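Local coordinates for protein putative tautomerase (Streptomyces achromogenes, PDB 3RY0) that belongs to the tautomerase family of the MIF clan and assembles from six short chains, its precise function being unassigned, at residues T45-W50 with S56-R61. Numbering follows the deposited sequence.
Sequences TPPERW and SVAERR
Val57 stands beside the indole of Trp50, the two side chains running the same way, and its CG2 touches the five-membered ring obliquely, 3.7 Å from Trp50 CD1. With CG1 anti to the backbone N (chi1 174°), the valine divides its methyls: CG2 goes to the tryptophan, while CG1 packs against Pro47 CB and also lies over one face of the Arg61 guanidinium, offset toward its rim. A beta-branched residue suits this place because its two methyls can face different neighbours. Arg61, extended from CG to NE, lays its flat end along this apolar patch and brings NH1 within 3.9 Å of Pro47 CB. Ala58 turns its methyl toward the proline as well; being small, it lets the loop approach the helix closely. Pro47 suits its place because its compact apolar ring packs on Val57 and Ala58 while its carbonyl can still accept.

The loop carbonyl of Pro47 and that of Trp50, at the start of strand 50-52, receive N-H groups from the first turn of helix 57-62, where an N-H has no helical carbonyl one turn before it. Val57 N meets Trp50 O at 2.8 Å, nearly in line with the C=O bond (168°). Ala58 N reaches Pro47 O at 3.1 Å from well above the carbonyl plane. Ser56 takes the N-cap position: its short hydroxyl, OG, placed between the backbone N and carbonyl carbon (chi1 75°), can accept from Glu59 N at 3.0 Å.

Beyond the pair, Trp50 and Val57 both rest on Leu8 of strand 2-8, and Trp50 joins an antiparallel ladder with a strand of the second subunit. Arg60 forms a salt bridge with Glu36 of that subunit. The whole is a serine-capped helix start following the short antiparallel strands 50-52 and 55-56, near the C-terminus of a small tautomerase-family chain.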
loop_
_atom_site.group_PDB
_atom_site.type_symbol
_atom_site.label_atom_id
_atom_site.label_comp_id
_atom_site.label_asym_id
_atom_site.label_seq_id
_atom_site.Cartn_x
_atom_site.Cartn_y
_atom_site.Cartn_z
ATOM N N THR A 45 9.393 9.401 3.120
ATOM C CA THR A 45 10.405 8.398 2.997
ATOM C C THR A 45 11.790 9.091 3.055
ATOM O O THR A 45 12.013 10.064 2.314
ATOM C CB THR A 45 10.268 7.675 1.622
ATOM O OG1 THR A 45 8.925 7.093 1.585
ATOM C CG2 THR A 45 11.303 6.660 1.460
ATOM N N PRO A 46 12.735 8.555 3.858
ATOM C CA PRO A 46 14.072 9.172 3.855
ATOM C C PRO A 46 14.753 8.870 2.539
ATOM O O PRO A 46 14.487 7.817 1.890
ATOM C CB PRO A 46 14.809 8.469 4.985
ATOM C CG PRO A 46 14.126 7.378 5.345
ATOM C CD PRO A 46 12.594 7.468 4.847
ATOM N N PRO A 47 15.680 9.748 2.102
ATOM C CA PRO A 47 16.253 9.568 0.774
ATOM C C PRO A 47 17.178 8.349 0.597
ATOM O O PRO A 47 17.424 7.962 -0.543
ATOM C CB PRO A 47 17.049 10.879 0.522
ATOM C CG PRO A 47 17.369 11.343 1.966
ATOM C CD PRO A 47 16.035 10.975 2.762
ATOM N N GLU A 48 17.579 7.739 1.702
ATOM C CA GLU A 48 18.387 6.513 1.662
ATOM C C GLU A 48 17.515 5.332 1.391
ATOM O O GLU A 48 18.022 4.250 1.088
ATOM C CB GLU A 48 19.101 6.278 3.013
ATOM C CG GLU A 48 20.123 7.310 3.374
ATOM C CD GLU A 48 19.591 8.614 3.864
ATOM O OE1 GLU A 48 18.391 8.676 4.315
ATOM O OE2 GLU A 48 20.403 9.574 3.741
ATOM N N ARG A 49 16.176 5.493 1.439
ATOM C CA ARG A 49 15.260 4.361 1.295
ATOM C C ARG A 49 14.392 4.502 0.081
ATOM O O ARG A 49 13.420 3.717 -0.123
ATOM C CB ARG A 49 14.432 4.188 2.553
ATOM C CG ARG A 49 15.258 3.820 3.742
ATOM C CD ARG A 49 14.368 3.442 4.932
ATOM N NE ARG A 49 15.227 3.263 6.105
ATOM C CZ ARG A 49 14.880 3.570 7.361
ATOM N NH1 ARG A 49 13.696 4.129 7.621
ATOM N NH2 ARG A 49 15.760 3.380 8.348
ATOM N N TRP A 50 14.709 5.406 -0.837
ATOM C CA TRP A 50 14.003 5.633 -2.102
ATOM C C TRP A 50 14.995 5.432 -3.159
ATOM O O TRP A 50 16.027 6.163 -3.156
ATOM C CB TRP A 50 13.435 7.041 -2.106
ATOM C CG TRP A 50 12.536 7.363 -3.256
ATOM C CD1 TRP A 50 12.747 7.190 -4.620
ATOM C CD2 TRP A 50 11.224 7.951 -3.157
ATOM N NE1 TRP A 50 11.679 7.628 -5.368
ATOM C CE2 TRP A 50 10.715 8.102 -4.467
ATOM C CE3 TRP A 50 10.477 8.468 -2.073
ATOM C CZ2 TRP A 50 9.462 8.666 -4.717
ATOM C CZ3 TRP A 50 9.230 8.983 -2.350
ATOM C CH2 TRP A 50 8.728 9.054 -3.636
ATOM N N SER A 56 20.065 5.054 -4.413
ATOM C CA SER A 56 19.155 5.824 -3.532
ATOM C C SER A 56 19.163 7.264 -3.914
ATOM O O SER A 56 20.138 7.770 -4.564
ATOM C CB SER A 56 19.567 5.681 -2.077
ATOM O OG SER A 56 20.710 6.456 -1.856
ATOM N N VAL A 57 18.106 8.005 -3.638
ATOM C CA VAL A 57 18.055 9.490 -3.822
ATOM C C VAL A 57 19.239 10.119 -3.117
ATOM O O VAL A 57 19.844 11.033 -3.687
ATOM C CB VAL A 57 16.713 10.000 -3.352
ATOM C CG1 VAL A 57 16.725 11.562 -3.397
ATOM C CG2 VAL A 57 15.584 9.498 -4.337
ATOM N N ALA A 58 19.596 9.644 -1.953
ATOM C CA ALA A 58 20.786 10.203 -1.264
ATOM C C ALA A 58 21.997 10.057 -2.141
ATOM O O ALA A 58 22.746 11.073 -2.275
ATOM C CB ALA A 58 20.960 9.489 0.027
ATOM N N GLU A 59 22.215 8.875 -2.716
ATOM C CA GLU A 59 23.467 8.599 -3.587
ATOM C C GLU A 59 23.413 9.444 -4.844
ATOM O O GLU A 59 24.450 10.081 -5.221
ATOM C CB GLU A 59 23.563 7.096 -3.886
ATOM C CG GLU A 59 24.890 6.650 -4.621
ATOM C CD GLU A 59 25.095 5.129 -4.836
ATOM O OE1 GLU A 59 25.977 4.777 -5.651
ATOM O OE2 GLU A 59 24.479 4.254 -4.200
ATOM N N ARG A 60 22.256 9.582 -5.469
ATOM C CA ARG A 60 22.043 10.356 -6.726
ATOM C C ARG A 60 22.290 11.875 -6.469
ATOM O O ARG A 60 22.850 12.624 -7.363
ATOM C CB ARG A 60 20.643 10.104 -7.306
ATOM C CG ARG A 60 20.465 8.719 -7.861
ATOM C CD ARG A 60 18.975 8.304 -7.899
ATOM N NE ARG A 60 18.219 9.168 -8.878
ATOM C CZ ARG A 60 18.101 8.932 -10.203
ATOM N NH1 ARG A 60 18.756 7.921 -10.738
ATOM N NH2 ARG A 60 17.332 9.697 -11.003
ATOM N N ARG A 61 21.922 12.357 -5.286
ATOM C CA ARG A 61 22.172 13.728 -4.838
ATOM C C ARG A 61 23.667 13.919 -4.640
ATOM O O ARG A 61 24.212 15.002 -4.962
ATOM C CB ARG A 61 21.449 13.982 -3.533
ATOM C CG ARG A 61 20.129 14.513 -3.831
ATOM C CD ARG A 61 19.279 14.476 -2.583
ATOM N NE ARG A 61 17.987 15.070 -2.885
ATOM C CZ ARG A 61 16.974 15.109 -2.043
ATOM N NH1 ARG A 61 17.119 14.558 -0.847
ATOM N NH2 ARG A 61 15.856 15.721 -2.388
#